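Local structure of superoxide dismutase (Chaetomium thermophilum, 4BR6) at residues 100-114 with 127-140. The protein catalyses the manganese-dependent dismutation of superoxide to hydrogen peroxide and molecular oxygen, and so probably protects cells from toxic radicals. Residues are numbered along the deposited sequence; the frame is centred on the assembly and turned at random.
Sequences IEADFGSFETFRKQM and AWLAKDKDSGNLAI
Ile-140 drives its CD1 into a hollow walled by Phe-104, Phe-110, Gln-113 and Met-114: the methyl lies 3.7 Å from Phe-104 CE1 and 3.6 Å from Met-114 N, within reach of the helix backbone itself. The two rings also pack on each other, Phe-110 CD1 standing 3.8 Å above the centre of one Phe-104 face. Leu-129 is the second bump, its CD1 4.0 Å from Phe-104 CE2 and in touch with Phe-110 CE1. Leu-138 CD1 meets Ile-100 CD1 at 3.6 Å. The Met-114 chain leaves extended at chi1 (-174°) and bends at chi2, which lays CE on the strand, 3.5 Å from Trp-128 N. Buried Asp-103 makes the polar contact: its OD2 accepts a nearly straight hydrogen bond from Leu-138 N (2.7 Å, 176°), the donor 40° out of the carboxylate plane. Replacing this carboxylate by the methyl of an alanine is likely to leave Leu-138 N without its acceptor and Asn-137 ND2 of the second subunit without its mate, Asp-103 OD1. Helices 94-104 and 107-119 thus lie against one face of the C-terminal domain's antiparallel sheet, across strand 138-144, outermost within this chain, and central strand 125-132; Met-114 and Leu-138 also touch strand 153-160, while Trp-128, starting off away from the two helices, touches helix 61-79.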
loop_
_atom_site.group_PDB
_atom_site.type_symbol
_atom_site.label_atom_id
_atom_site.label_comp_id
_atom_site.label_asym_id
_atom_site.label_seq_id
_atom_site.Cartn_x
_atom_site.Cartn_y
_atom_site.Cartn_z
ATOM N N ILE B 100 25.979 16.922 4.795
ATOM C CA ILE B 100 24.952 16.914 5.837
ATOM C C ILE B 100 24.586 18.353 6.178
ATOM O O ILE B 100 23.412 18.710 6.229
ATOM C CB ILE B 100 25.394 16.148 7.123
ATOM C CG1 ILE B 100 25.149 14.643 6.984
ATOM C CG2 ILE B 100 24.598 16.620 8.343
ATOM C CD1 ILE B 100 25.906 13.975 5.912
ATOM N N GLU B 101 25.602 19.177 6.399
ATOM C CA GLU B 101 25.398 20.558 6.805
ATOM C C GLU B 101 24.621 21.332 5.749
ATOM O O GLU B 101 23.760 22.140 6.076
ATOM C CB GLU B 101 26.746 21.220 7.092
ATOM C CG GLU B 101 27.320 20.817 8.440
ATOM C CD GLU B 101 28.697 21.392 8.720
ATOM O OE1 GLU B 101 29.522 21.488 7.793
ATOM O OE2 GLU B 101 28.956 21.755 9.884
ATOM N N ALA B 102 24.914 21.066 4.482
ATOM C CA ALA B 102 24.244 21.740 3.378
ATOM C C ALA B 102 22.745 21.498 3.367
ATOM O O ALA B 102 21.966 22.439 3.222
ATOM C CB ALA B 102 24.831 21.282 2.071
ATOM N N ASP B 103 22.347 20.235 3.520
ATOM C CA ASP B 103 20.967 19.825 3.278
ATOM C C ASP B 103 20.095 19.722 4.542
ATOM O O ASP B 103 18.871 19.604 4.449
ATOM C CB ASP B 103 20.953 18.506 2.494
ATOM C CG ASP B 103 21.447 18.676 1.057
ATOM O OD1 ASP B 103 21.315 19.791 0.512
ATOM O OD2 ASP B 103 21.980 17.708 0.468
ATOM N N PHE B 104 20.716 19.792 5.716
ATOM C CA PHE B 104 19.984 19.675 6.974
ATOM C C PHE B 104 20.359 20.757 7.987
ATOM O O PHE B 104 19.805 20.799 9.079
ATOM C CB PHE B 104 20.198 18.289 7.591
ATOM C CG PHE B 104 19.725 17.149 6.721
ATOM C CD1 PHE B 104 18.382 16.819 6.652
ATOM C CD2 PHE B 104 20.624 16.402 5.980
ATOM C CE1 PHE B 104 17.952 15.773 5.867
ATOM C CE2 PHE B 104 20.184 15.351 5.193
ATOM C CZ PHE B 104 18.851 15.046 5.138
ATOM N N GLY B 105 21.297 21.627 7.628
ATOM C CA GLY B 105 21.684 22.720 8.504
ATOM C C GLY B 105 22.842 22.322 9.391
ATOM O O GLY B 105 23.875 22.995 9.425
ATOM N N SER B 106 22.675 21.205 10.093
ATOM C CA SER B 106 23.719 20.672 10.944
ATOM C C SER B 106 23.560 19.156 11.009
ATOM O O SER B 106 22.583 18.607 10.488
ATOM C CB SER B 106 23.634 21.299 12.336
ATOM O OG SER B 106 22.411 20.985 12.964
ATOM N N PHE B 107 24.525 18.481 11.624
ATOM C CA PHE B 107 24.401 17.053 11.902
ATOM C C PHE B 107 23.298 16.820 12.924
ATOM O O PHE B 107 22.470 15.912 12.789
ATOM C CB PHE B 107 25.709 16.477 12.448
ATOM C CG PHE B 107 25.588 15.049 12.912
ATOM C CD1 PHE B 107 25.618 14.014 12.004
ATOM C CD2 PHE B 107 25.410 14.748 14.249
ATOM C CE1 PHE B 107 25.492 12.705 12.424
ATOM C CE2 PHE B 107 25.282 13.438 14.669
ATOM C CZ PHE B 107 25.328 12.421 13.753
ATOM N N GLU B 108 23.291 17.654 13.953
ATOM C CA GLU B 108 22.298 17.539 15.011
ATOM C C GLU B 108 20.865 17.635 14.484
ATOM O O GLU B 108 20.008 16.874 14.907
ATOM C CB GLU B 108 22.535 18.604 16.074
ATOM C CG GLU B 108 21.662 18.442 17.305
ATOM C CD GLU B 108 22.447 18.554 18.602
ATOM O OE1 GLU B 108 23.527 17.933 18.703
ATOM O OE2 GLU B 108 21.978 19.260 19.523
ATOM N N THR B 109 20.611 18.578 13.581
ATOM C CA THR B 109 19.276 18.753 13.009
ATOM C C THR B 109 18.880 17.544 12.149
ATOM O O THR B 109 17.729 17.094 12.176
ATOM C CB THR B 109 19.194 20.043 12.167
ATOM O OG1 THR B 109 19.233 21.178 13.035
ATOM C CG2 THR B 109 17.907 20.106 11.365
ATOM N N PHE B 110 19.831 17.035 11.376
ATOM C CA PHE B 110 19.620 15.814 10.606
ATOM C C PHE B 110 19.249 14.662 11.534
ATOM O O PHE B 110 18.357 13.866 11.236
ATOM C CB PHE B 110 20.883 15.450 9.816
ATOM C CG PHE B 110 21.007 13.977 9.508
ATOM C CD1 PHE B 110 20.246 13.389 8.522
ATOM C CD2 PHE B 110 21.871 13.174 10.226
ATOM C CE1 PHE B 110 20.353 12.036 8.257
ATOM C CE2 PHE B 110 21.974 11.816 9.951
ATOM C CZ PHE B 110 21.224 11.260 8.971
ATOM N N ARG B 111 19.968 14.579 12.653
ATOM C CA ARG B 111 19.774 13.549 13.671
ATOM C C ARG B 111 18.398 13.655 14.324
ATOM O O ARG B 111 17.765 12.649 14.650
ATOM C CB ARG B 111 20.858 13.697 14.739
ATOM C CG ARG B 111 20.822 12.658 15.835
ATOM C CD ARG B 111 22.010 12.805 16.787
ATOM N NE ARG B 111 21.794 12.032 18.009
ATOM C CZ ARG B 111 22.755 11.468 18.738
ATOM N NH1 ARG B 111 24.033 11.576 18.378
ATOM N NH2 ARG B 111 22.432 10.779 19.833
ATOM N N LYS B 112 17.964 14.892 14.538
ATOM C CA LYS B 112 16.626 15.189 15.048
ATOM C C LYS B 112 15.543 14.762 14.070
ATOM O O LYS B 112 14.587 14.083 14.436
ATOM C CB LYS B 112 16.515 16.695 15.308
ATOM C CG LYS B 112 15.249 17.147 16.017
ATOM C CD LYS B 112 15.337 18.631 16.349
ATOM C CE LYS B 112 14.332 19.454 15.579
ATOM N NZ LYS B 112 14.417 19.236 14.107
ATOM N N GLN B 113 15.694 15.160 12.816
ATOM C CA GLN B 113 14.681 14.862 11.825
ATOM C C GLN B 113 14.603 13.373 11.544
ATOM O O GLN B 113 13.518 12.839 11.307
ATOM C CB GLN B 113 14.965 15.635 10.545
ATOM C CG GLN B 113 14.598 17.090 10.681
ATOM C CD GLN B 113 15.093 17.921 9.536
ATOM O OE1 GLN B 113 15.909 17.471 8.738
ATOM N NE2 GLN B 113 14.603 19.151 9.446
ATOM N N MET B 114 15.748 12.695 11.563
ATOM C CA MET B 114 15.745 11.265 11.279
ATOM C C MET B 114 15.062 10.518 12.412
ATOM O O MET B 114 14.275 9.604 12.179
ATOM C CB MET B 114 17.145 10.694 11.085
ATOM C CG MET B 114 17.098 9.228 10.644
ATOM S SD MET B 114 18.244 8.894 9.303
ATOM C CE MET B 114 18.021 7.149 8.969
ATOM N N ALA B 127 14.192 3.756 8.235
ATOM C CA ALA B 127 14.547 5.108 7.789
ATOM C C ALA B 127 15.981 5.096 7.261
ATOM O O ALA B 127 16.844 4.374 7.780
ATOM C CB ALA B 127 14.386 6.142 8.909
ATOM N N TRP B 128 16.211 5.901 6.224
ATOM C CA TRP B 128 17.493 5.979 5.548
ATOM C C TRP B 128 17.886 7.418 5.327
ATOM O O TRP B 128 17.039 8.252 5.028
ATOM C CB TRP B 128 17.415 5.321 4.179
ATOM C CG TRP B 128 17.089 3.858 4.229
ATOM C CD1 TRP B 128 15.858 3.290 4.294
ATOM C CD2 TRP B 128 18.030 2.781 4.225
ATOM N NE1 TRP B 128 15.968 1.920 4.327
ATOM C CE2 TRP B 128 17.292 1.585 4.289
ATOM C CE3 TRP B 128 19.423 2.714 4.178
ATOM C CZ2 TRP B 128 17.899 0.342 4.306
ATOM C CZ3 TRP B 128 20.026 1.475 4.192
ATOM C CH2 TRP B 128 19.265 0.308 4.256
ATOM N N LEU B 129 19.176 7.697 5.489
ATOM C CA LEU B 129 19.809 8.830 4.841
ATOM C C LEU B 129 20.136 8.358 3.425
ATOM O O LEU B 129 20.824 7.351 3.248
ATOM C CB LEU B 129 21.102 9.210 5.563
ATOM C CG LEU B 129 22.012 10.231 4.871
ATOM C CD1 LEU B 129 21.286 11.551 4.651
ATOM C CD2 LEU B 129 23.274 10.430 5.689
ATOM N N ALA B 130 19.645 9.053 2.407
ATOM C CA ALA B 130 19.890 8.632 1.033
ATOM C C ALA B 130 20.389 9.795 0.191
ATOM O O ALA B 130 20.176 10.951 0.539
ATOM C CB ALA B 130 18.648 8.030 0.421
ATOM N N LYS B 131 21.024 9.469 -0.930
ATOM C CA LYS B 131 21.628 10.469 -1.805
ATOM C C LYS B 131 21.087 10.394 -3.230
ATOM O O LYS B 131 21.150 9.341 -3.876
ATOM C CB LYS B 131 23.139 10.271 -1.844
ATOM C CG LYS B 131 23.880 11.334 -2.629
ATOM C CD LYS B 131 25.383 11.089 -2.594
ATOM C CE LYS B 131 26.156 12.218 -3.241
ATOM N NZ LYS B 131 27.610 11.911 -3.357
ATOM N N ASP B 132 20.573 11.518 -3.725
ATOM C CA ASP B 132 20.060 11.589 -5.095
ATOM C C ASP B 132 21.186 11.316 -6.079
ATOM O O ASP B 132 22.250 11.925 -5.997
ATOM C CB ASP B 132 19.441 12.960 -5.381
ATOM C CG ASP B 132 18.824 13.044 -6.763
ATOM O OD1 ASP B 132 19.579 13.166 -7.745
ATOM O OD2 ASP B 132 17.588 12.973 -6.871
ATOM N N LYS B 133 20.942 10.405 -7.015
ATOM C CA LYS B 133 22.000 9.877 -7.868
ATOM C C LYS B 133 22.549 10.894 -8.861
ATOM O O LYS B 133 23.633 10.698 -9.413
ATOM C CB LYS B 133 21.524 8.613 -8.603
ATOM C CG LYS B 133 20.447 8.829 -9.664
ATOM C CD LYS B 133 20.211 7.548 -10.456
ATOM C CE LYS B 133 19.063 7.647 -11.447
ATOM N NZ LYS B 133 19.275 8.666 -12.503
ATOM N N ASP B 134 21.816 11.987 -9.058
ATOM C CA ASP B 134 22.150 12.964 -10.085
ATOM C C ASP B 134 22.700 14.247 -9.470
ATOM O O ASP B 134 23.728 14.760 -9.915
ATOM C CB ASP B 134 20.929 13.279 -10.959
ATOM C CG ASP B 134 20.578 12.141 -11.914
ATOM O OD1 ASP B 134 21.467 11.687 -12.659
ATOM O OD2 ASP B 134 19.414 11.690 -11.921
ATOM N N SER B 135 22.017 14.756 -8.448
ATOM C CA SER B 135 22.362 16.043 -7.853
ATOM C C SER B 135 23.282 15.852 -6.654
ATOM O O SER B 135 24.109 16.712 -6.347
ATOM C CB SER B 135 21.088 16.805 -7.453
ATOM O OG SER B 135 20.378 16.146 -6.412
ATOM N N GLY B 136 23.148 14.711 -5.993
ATOM C CA GLY B 136 23.880 14.439 -4.771
ATOM C C GLY B 136 23.217 14.965 -3.508
ATOM O O GLY B 136 23.681 14.706 -2.404
ATOM N N ASN B 137 22.118 15.690 -3.659
ATOM C CA ASN B 137 21.401 16.187 -2.499
ATOM C C ASN B 137 20.991 15.040 -1.573
ATOM O O ASN B 137 20.616 13.974 -2.039
ATOM C CB ASN B 137 20.168 16.977 -2.924
ATOM C CG ASN B 137 20.512 18.250 -3.666
ATOM O OD1 ASN B 137 21.641 18.728 -3.624
ATOM N ND2 ASN B 137 19.520 18.814 -4.346
ATOM N N LEU B 138 21.096 15.260 -0.265
ATOM C CA LEU B 138 20.741 14.258 0.743
ATOM C C LEU B 138 19.315 14.435 1.273
ATOM O O LEU B 138 18.813 15.549 1.356
ATOM C CB LEU B 138 21.706 14.345 1.932
ATOM C CG LEU B 138 23.192 14.145 1.655
ATOM C CD1 LEU B 138 23.935 14.224 2.962
ATOM C CD2 LEU B 138 23.437 12.815 0.939
ATOM N N ALA B 139 18.676 13.334 1.659
ATOM C CA ALA B 139 17.351 13.394 2.257
ATOM C C ALA B 139 17.132 12.231 3.210
ATOM O O ALA B 139 17.886 11.254 3.207
ATOM C CB ALA B 139 16.265 13.410 1.177
ATOM N N ILE B 140 16.100 12.351 4.036
ATOM C CA ILE B 140 15.655 11.254 4.883
ATOM C C ILE B 140 14.383 10.671 4.255
ATOM O O ILE B 140 13.421 11.394 4.014
ATOM C CB ILE B 140 15.384 11.757 6.327
ATOM C CG1 ILE B 140 16.683 12.255 6.959
ATOM C CG2 ILE B 140 14.749 10.660 7.198
ATOM C CD1 ILE B 140 16.473 13.263 8.077
HETATM O O HOH W 1 22.511 20.507 -1.555
#